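Local coordinates for protein O-methyltransferase, SAM-dependent (Legionella pneumophila subsp. pneumophila, PDB 3R3H) that probably transfers a methyl group from S-adenosylmethionine to an oxygen atom of an acceptor substrate, at residues P10-Y13 with K14-L17; M52-L55 with I56-R60; H102-W105 with R106-K109. All blocks are in the same frame, centred on the assembly; numbering follows the deposited sequence.

Contact 1 (P10-Y13 with K14-L17); sequences PELY and KYLL
Tyr13 and Leu17, one turn apart on helix 10-20, make the main side-chain contact of this segment. A chi1 of 180° sets the Tyr13 ring on the carbonyl side of its own residue, leaning outward and toward the C-terminal end of the helix, and the ring comes to lie beside the isobutyl group of Leu17. The two methyls of Leu17 share the work. CD1 sits over one face of the ring, 4.1 Å from the centroid of Tyr13 and 27° off the ring normal, in a CH-pi contact, while CD2 packs against the Tyr13 CE2 corner. The far end of the phenol is fixed by a hydrogen bond from Tyr13 OH to Glu47 OE1, at the start of helix 46-59, so that the ring is held at its tip as well as across its face.

Lys14 behaves differently. Its chain bends at chi2 and again at chi3 and curls back toward the start of the helix, bringing CD and CE each to 3.3 Å from Pro10 O. Pro10 O also accepts the backbone bond from Lys14 N, 3.0 Å away. On another side of the helix Leu12 and Tyr15 meet more lightly, Leu12 CD1 lying 4.2 Å from Tyr15 CD2. Tyr15 OH is hydrogen-bonded to Asn194 ND2 of the second subunit, and Leu12 packs on Ile178 of that subunit.

Underneath, the backbone bonds gain in straightness along the segment: Lys14 N to Pro10 O has an N-H...O angle of 143°, whereas Leu16 N to Leu12 O and Leu17 N to Tyr13 O are nearly linear. The arrangement is that of the first turns of an amphipathic N-terminal helix, wedged between helix 46-59 of its own chain and the partner subunit of the dimer.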
loop_
_atom_site.group_PDB
_atom_site.type_symbol
_atom_site.label_atom_id
_atom_site.label_comp_id
_atom_site.label_asym_id
_atom_site.label_seq_id
_atom_site.Cartn_x
_atom_site.Cartn_y
_atom_site.Cartn_z
ATOM N N PRO A 10 -2.941 -20.602 -2.951
ATOM C CA PRO A 10 -4.397 -20.444 -3.074
ATOM C C PRO A 10 -5.100 -20.524 -1.728
ATOM O O PRO A 10 -6.083 -19.822 -1.482
ATOM C CB PRO A 10 -4.795 -21.599 -3.986
ATOM C CG PRO A 10 -3.598 -21.762 -4.849
ATOM C CD PRO A 10 -2.462 -21.656 -3.862
ATOM N N GLU A 11 -4.582 -21.385 -0.859
ATOM C CA GLU A 11 -5.160 -21.579 0.461
ATOM C C GLU A 11 -5.007 -20.348 1.335
ATOM O O GLU A 11 -5.900 -20.010 2.098
ATOM C CB GLU A 11 -4.513 -22.773 1.165
ATOM C CG GLU A 11 -4.730 -24.109 0.473
ATOM C CD GLU A 11 -3.674 -24.410 -0.569
ATOM O OE1 GLU A 11 -3.552 -23.633 -1.534
ATOM O OE2 GLU A 11 -2.964 -25.429 -0.418
ATOM N N LEU A 12 -3.868 -19.677 1.220
ATOM C CA LEU A 12 -3.605 -18.479 2.012
ATOM C C LEU A 12 -4.337 -17.265 1.444
ATOM O O LEU A 12 -4.796 -16.397 2.186
ATOM C CB LEU A 12 -2.096 -18.215 2.060
ATOM C CG LEU A 12 -1.592 -17.121 2.998
ATOM C CD1 LEU A 12 -2.045 -17.374 4.434
ATOM C CD2 LEU A 12 -0.073 -17.079 2.901
ATOM N N TYR A 13 -4.430 -17.212 0.121
ATOM C CA TYR A 13 -5.118 -16.127 -0.558
ATOM C C TYR A 13 -6.570 -16.208 -0.131
ATOM O O TYR A 13 -7.249 -15.195 0.033
ATOM C CB TYR A 13 -5.013 -16.303 -2.070
ATOM C CG TYR A 13 -5.708 -15.228 -2.858
ATOM C CD1 TYR A 13 -5.265 -13.905 -2.810
ATOM C CD2 TYR A 13 -6.807 -15.530 -3.661
ATOM C CE1 TYR A 13 -5.898 -12.904 -3.549
ATOM C CE2 TYR A 13 -7.453 -14.538 -4.403
ATOM C CZ TYR A 13 -6.992 -13.226 -4.342
ATOM O OH TYR A 13 -7.615 -12.236 -5.060
ATOM N N LYS A 14 -7.037 -17.440 0.044
ATOM C CA LYS A 14 -8.401 -17.717 0.485
ATOM C C LYS A 14 -8.606 -17.090 1.870
ATOM O O LYS A 14 -9.641 -16.482 2.141
ATOM C CB LYS A 14 -8.615 -19.234 0.584
ATOM C CG LYS A 14 -9.793 -19.787 -0.200
ATOM C CD LYS A 14 -9.399 -20.171 -1.638
ATOM C CE LYS A 14 -9.132 -18.965 -2.546
ATOM N NZ LYS A 14 -8.739 -19.366 -3.935
ATOM N N TYR A 15 -7.600 -17.260 2.732
ATOM C CA TYR A 15 -7.599 -16.735 4.099
ATOM C C TYR A 15 -7.570 -15.204 4.079
ATOM O O TYR A 15 -8.363 -14.541 4.755
ATOM C CB TYR A 15 -6.373 -17.274 4.854
ATOM C CG TYR A 15 -6.311 -16.916 6.329
ATOM C CD1 TYR A 15 -7.322 -17.312 7.207
ATOM C CD2 TYR A 15 -5.247 -16.172 6.847
ATOM C CE1 TYR A 15 -7.281 -16.973 8.566
ATOM C CE2 TYR A 15 -5.194 -15.828 8.204
ATOM C CZ TYR A 15 -6.216 -16.229 9.056
ATOM O OH TYR A 15 -6.188 -15.869 10.387
ATOM N N LEU A 16 -6.644 -14.659 3.295
ATOM C CA LEU A 16 -6.491 -13.221 3.157
ATOM C C LEU A 16 -7.856 -12.618 2.862
ATOM O O LEU A 16 -8.367 -11.761 3.591
ATOM C CB LEU A 16 -5.522 -12.922 2.016
ATOM C CG LEU A 16 -5.177 -11.469 1.680
ATOM C CD1 LEU A 16 -3.874 -11.435 0.892
ATOM C CD2 LEU A 16 -6.298 -10.812 0.890
ATOM N N LEU A 17 -8.448 -13.100 1.781
ATOM C CA LEU A 17 -9.761 -12.655 1.336
ATOM C C LEU A 17 -10.811 -12.731 2.458
ATOM O O LEU A 17 -11.540 -11.768 2.712
ATOM C CB LEU A 17 -10.192 -13.526 0.156
ATOM C CG LEU A 17 -10.151 -13.031 -1.301
ATOM C CD1 LEU A 17 -9.094 -11.977 -1.554
ATOM C CD2 LEU A 17 -9.925 -14.260 -2.178
#

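Contact 2 (M52-L55 with I56-R60); sequences MQML and IRLTR
A Schellman motif closes helix 46-59, and the last turns before it pack Met54 against Leu58 and lay Arg57 over the Gln53-Met54 peptide. Arg60, with positive phi, is the C-prime residue: Ala61 N turns back to Ile56 O, and Arg60 N makes a weak bond to Arg57 O.

Just ahead of the motif, Leu55 O is gripped twice by one residue. Thr59 OG1 reaches Leu55 O at 2.7 Å, and Thr59 N bonds to it from the opposite face of the carbonyl plane. The hydroxyl, placed beside its own backbone N by a chi1 of -66°, thus spends its proton within the helix, a usual way of satisfying a buried threonine.

Arg57 stays extended from CG to NE and runs back along the preceding turn, its CG 3.2 Å from Gln53 O. One face of the guanidinium has Gln53 C and Met54 N beneath it, offset toward its rim, and Met54 CE meets its edge, in plane, 3.8 Å from Arg57 NH1. Bends at chi2 and chi3 also bring Met54 CE to 3.4 Å from Leu58 CD1. Arg57 continues into a cation-pi contact with Phe204 of the second subunit, while Ile56 faces inward onto Phe139 and Met78. This is a helix flanking the sheet of a Rossmann-like methyltransferase fold, one side on the sheet and the other in the dimer interface.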
loop_
_atom_site.group_PDB
_atom_site.type_symbol
_atom_site.label_atom_id
_atom_site.label_comp_id
_atom_site.label_asym_id
_atom_site.label_seq_id
_atom_site.Cartn_x
_atom_site.Cartn_y
_atom_site.Cartn_z
ATOM N N MET A 52 -6.989 0.209 -3.145
ATOM C CA MET A 52 -7.115 1.474 -3.873
ATOM C C MET A 52 -8.241 2.344 -3.304
ATOM O O MET A 52 -8.325 3.549 -3.573
ATOM C CB MET A 52 -7.358 1.212 -5.368
ATOM C CG MET A 52 -6.191 0.506 -6.088
ATOM S SD MET A 52 -6.332 0.524 -7.890
ATOM C CE MET A 52 -7.713 -0.565 -8.101
ATOM N N GLN A 53 -9.113 1.718 -2.522
ATOM C CA GLN A 53 -10.217 2.421 -1.874
ATOM C C GLN A 53 -9.616 3.106 -0.648
ATOM O O GLN A 53 -9.970 4.239 -0.310
ATOM C CB GLN A 53 -11.282 1.430 -1.408
ATOM C CG GLN A 53 -12.161 0.880 -2.491
ATOM C CD GLN A 53 -13.318 0.105 -1.920
ATOM O OE1 GLN A 53 -14.446 0.208 -2.406
ATOM N NE2 GLN A 53 -13.049 -0.676 -0.874
ATOM N N MET A 54 -8.726 2.381 0.026
ATOM C CA MET A 54 -8.028 2.893 1.190
ATOM C C MET A 54 -7.288 4.144 0.688
ATOM O O MET A 54 -7.382 5.222 1.284
ATOM C CB MET A 54 -7.035 1.838 1.683
ATOM C CG MET A 54 -6.148 2.268 2.833
ATOM S SD MET A 54 -6.782 1.821 4.426
ATOM C CE MET A 54 -7.771 3.239 4.764
ATOM N N LEU A 55 -6.586 3.989 -0.434
ATOM C CA LEU A 55 -5.814 5.069 -1.030
ATOM C C LEU A 55 -6.640 6.323 -1.295
ATOM O O LEU A 55 -6.172 7.453 -1.074
ATOM C CB LEU A 55 -5.171 4.582 -2.327
ATOM C CG LEU A 55 -4.198 3.410 -2.152
ATOM C CD1 LEU A 55 -3.809 2.858 -3.509
ATOM C CD2 LEU A 55 -2.971 3.860 -1.385
ATOM N N ILE A 56 -7.863 6.119 -1.774
ATOM C CA ILE A 56 -8.762 7.220 -2.071
ATOM C C ILE A 56 -9.155 7.965 -0.799
ATOM O O ILE A 56 -9.261 9.199 -0.798
ATOM C CB ILE A 56 -10.007 6.681 -2.826
ATOM C CG1 ILE A 56 -9.577 6.332 -4.252
ATOM C CG2 ILE A 56 -11.165 7.685 -2.788
ATOM C CD1 ILE A 56 -10.638 5.780 -5.122
ATOM N N ARG A 57 -9.359 7.223 0.285
ATOM C CA ARG A 57 -9.728 7.836 1.554
ATOM C C ARG A 57 -8.520 8.635 2.059
ATOM O O ARG A 57 -8.654 9.792 2.473
ATOM C CB ARG A 57 -10.104 6.758 2.573
ATOM C CG ARG A 57 -11.235 5.828 2.150
ATOM C CD ARG A 57 -11.147 4.517 2.921
ATOM N NE ARG A 57 -12.099 3.502 2.461
ATOM C CZ ARG A 57 -11.946 2.187 2.659
ATOM N NH1 ARG A 57 -10.874 1.715 3.304
ATOM N NH2 ARG A 57 -12.870 1.333 2.223
ATOM N N LEU A 58 -7.340 8.010 2.013
ATOM C CA LEU A 58 -6.100 8.647 2.456
ATOM C C LEU A 58 -5.733 9.851 1.587
ATOM O O LEU A 58 -5.072 10.785 2.043
ATOM C CB LEU A 58 -4.956 7.629 2.469
ATOM C CG LEU A 58 -4.807 6.707 3.693
ATOM C CD1 LEU A 58 -6.150 6.171 4.151
ATOM C CD2 LEU A 58 -3.886 5.572 3.344
ATOM N N THR A 59 -6.170 9.827 0.337
ATOM C CA THR A 59 -5.929 10.931 -0.579
ATOM C C THR A 59 -6.957 12.032 -0.303
ATOM O O THR A 59 -6.696 13.218 -0.525
ATOM C CB THR A 59 -6.084 10.470 -2.059
ATOM O OG1 THR A 59 -5.056 9.530 -2.383
ATOM C CG2 THR A 59 -5.993 11.647 -3.010
ATOM N N ARG A 60 -8.123 11.620 0.197
ATOM C CA ARG A 60 -9.229 12.532 0.469
ATOM C C ARG A 60 -9.593 13.075 -0.899
ATOM O O ARG A 60 -9.892 14.256 -1.079
ATOM C CB ARG A 60 -8.782 13.642 1.413
ATOM C CG ARG A 60 -8.320 13.085 2.736
ATOM C CD ARG A 60 -7.697 14.114 3.645
ATOM N NE ARG A 60 -6.739 13.453 4.523
ATOM C CZ ARG A 60 -6.191 13.993 5.604
ATOM N NH1 ARG A 60 -6.506 15.230 5.964
ATOM N NH2 ARG A 60 -5.330 13.284 6.321
#

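Contact 3 (H102-W105 with R106-K109); sequences HPYW and REAK
Arg106 folds back to the edge of the His102 ring on helix 102-107, the short helix of a beta-alpha-beta unit between strands 87-92 and 114-118 of the Rossmann-like fold. Its CB lies 3.5 Å from both Pro103 O and His102 O. CG comes closer to His102 O, and Arg106 N makes its backbone bond to His102 O at 2.9 Å. At CG the chain bends sharply, with chi2 at -95°, and the remainder turns toward the N-terminal end of the helix, so that His102 O lies over one face of the guanidinium. CZ arrives 3.9 Å from His102 CD2; NH2 hangs 4.0 Å from His102 CB. NH1, the tip, comes to the CD2 edge of the imidazole, near the ring plane, with the ring and guanidinium planes 53° apart.

On another side of the helix Tyr104 and Glu107 run side by side, and the tyrosine packs on Ala29 and Leu30 of helix 25-32. Trp105 heads inward, resting on Leu76 and giving its NE1 hydrogen to Gly72 O. The helix finishes in a Schellman motif with Lys109, of positive phi, as its C-prime residue; Lys109 N is bonded to Arg106 O at 2.7 Å, while Ala108 N reaches Tyr104 O at 2.9 Å.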
loop_
_atom_site.group_PDB
_atom_site.type_symbol
_atom_site.label_atom_id
_atom_site.label_comp_id
_atom_site.label_asym_id
_atom_site.label_seq_id
_atom_site.Cartn_x
_atom_site.Cartn_y
_atom_site.Cartn_z
ATOM N N HIS A 102 -23.200 -0.261 -16.102
ATOM C CA HIS A 102 -24.204 0.623 -15.530
ATOM C C HIS A 102 -25.314 -0.049 -14.721
ATOM O O HIS A 102 -25.799 0.523 -13.747
ATOM C CB HIS A 102 -24.786 1.546 -16.603
ATOM C CG HIS A 102 -25.634 0.854 -17.624
ATOM N ND1 HIS A 102 -25.145 0.439 -18.844
ATOM C CD2 HIS A 102 -26.952 0.531 -17.616
ATOM C CE1 HIS A 102 -26.124 -0.107 -19.548
ATOM N NE2 HIS A 102 -27.229 -0.065 -18.824
ATOM N N PRO A 103 -25.723 -1.277 -15.090
ATOM C CA PRO A 103 -26.783 -1.876 -14.268
ATOM C C PRO A 103 -26.325 -1.978 -12.803
ATOM O O PRO A 103 -27.050 -1.583 -11.871
ATOM C CB PRO A 103 -26.984 -3.252 -14.912
ATOM C CG PRO A 103 -26.690 -2.982 -16.333
ATOM C CD PRO A 103 -25.450 -2.120 -16.266
ATOM N N TYR A 104 -25.117 -2.513 -12.612
ATOM C CA TYR A 104 -24.541 -2.671 -11.288
ATOM C C TYR A 104 -24.267 -1.308 -10.658
ATOM O O TYR A 104 -24.498 -1.112 -9.459
ATOM C CB TYR A 104 -23.250 -3.472 -11.384
ATOM C CG TYR A 104 -23.460 -4.835 -11.977
ATOM C CD1 TYR A 104 -23.366 -5.037 -13.350
ATOM C CD2 TYR A 104 -23.783 -5.920 -11.167
ATOM C CE1 TYR A 104 -23.581 -6.278 -13.903
ATOM C CE2 TYR A 104 -24.010 -7.167 -11.704
ATOM C CZ TYR A 104 -23.908 -7.346 -13.077
ATOM O OH TYR A 104 -24.154 -8.589 -13.624
ATOM N N TRP A 105 -23.768 -0.370 -11.455
ATOM C CA TRP A 105 -23.505 0.961 -10.940
ATOM C C TRP A 105 -24.782 1.577 -10.330
ATOM O O TRP A 105 -24.725 2.189 -9.264
ATOM C CB TRP A 105 -22.949 1.855 -12.058
ATOM C CG TRP A 105 -21.566 1.453 -12.565
ATOM C CD1 TRP A 105 -20.676 0.593 -11.969
ATOM C CD2 TRP A 105 -20.923 1.926 -13.760
ATOM N NE1 TRP A 105 -19.529 0.501 -12.723
ATOM C CE2 TRP A 105 -19.650 1.303 -13.826
ATOM C CE3 TRP A 105 -21.299 2.815 -14.782
ATOM C CZ2 TRP A 105 -18.746 1.545 -14.880
ATOM C CZ3 TRP A 105 -20.394 3.057 -15.838
ATOM C CH2 TRP A 105 -19.133 2.418 -15.874
ATOM N N ARG A 106 -25.921 1.403 -11.006
ATOM C CA ARG A 106 -27.216 1.918 -10.535
ATOM C C ARG A 106 -27.603 1.239 -9.234
ATOM O O ARG A 106 -27.945 1.883 -8.242
ATOM C CB ARG A 106 -28.329 1.622 -11.544
ATOM C CG ARG A 106 -28.095 2.145 -12.933
ATOM C CD ARG A 106 -28.752 3.480 -13.133
ATOM N NE ARG A 106 -28.224 4.158 -14.312
ATOM C CZ ARG A 106 -28.168 3.625 -15.530
ATOM N NH1 ARG A 106 -28.611 2.385 -15.737
ATOM N NH2 ARG A 106 -27.667 4.335 -16.543
ATOM N N GLU A 107 -27.568 -0.085 -9.281
ATOM C CA GLU A 107 -27.901 -0.918 -8.147
ATOM C C GLU A 107 -27.144 -0.446 -6.916
ATOM O O GLU A 107 -27.680 -0.459 -5.810
ATOM C CB GLU A 107 -27.547 -2.367 -8.476
ATOM C CG GLU A 107 -27.630 -3.347 -7.316
ATOM C CD GLU A 107 -27.054 -4.717 -7.684
ATOM O OE1 GLU A 107 -26.632 -5.447 -6.754
ATOM O OE2 GLU A 107 -27.029 -5.067 -8.896
ATOM N N ALA A 108 -25.904 -0.006 -7.120
ATOM C CA ALA A 108 -25.066 0.470 -6.025
ATOM C C ALA A 108 -25.100 1.988 -5.848
ATOM O O ALA A 108 -24.378 2.522 -5.011
ATOM C CB ALA A 108 -23.630 -0.003 -6.223
ATOM N N LYS A 109 -25.937 2.674 -6.624
ATOM C CA LYS A 109 -26.060 4.129 -6.529
ATOM C C LYS A 109 -24.791 4.909 -6.870
ATOM O O LYS A 109 -24.423 5.843 -6.151
ATOM C CB LYS A 109 -26.494 4.521 -5.123
ATOM C CG LYS A 109 -27.848 3.986 -4.734
ATOM C CD LYS A 109 -28.953 4.640 -5.544
ATOM C CE LYS A 109 -30.266 3.926 -5.287
ATOM N NZ LYS A 109 -30.449 3.710 -3.819
#

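In the fold
Each contact lies within a single helix, and no two of them touch; their centres stand between 21 and 28 Å apart. Contact 2 is the buried one, nearest the centre of the chain, on a helix that packs against strand 137-143. Contacts 1 and 3 are partly buried and farther out. Contacts 1 and 2 both reach the second subunit, whereas contact 3 meets no other chain of the assembly. Chemistry follows position: aromatic and aliphatic packing beside the dimer partner in contact 1, thioether, leucine and guanidinium in contact 2, and an exposed arginine against a partly exposed histidine in contact 3. Contacts 2 and 3 sit at the C-terminal ends of their helices, contact 1 at an N-terminal start.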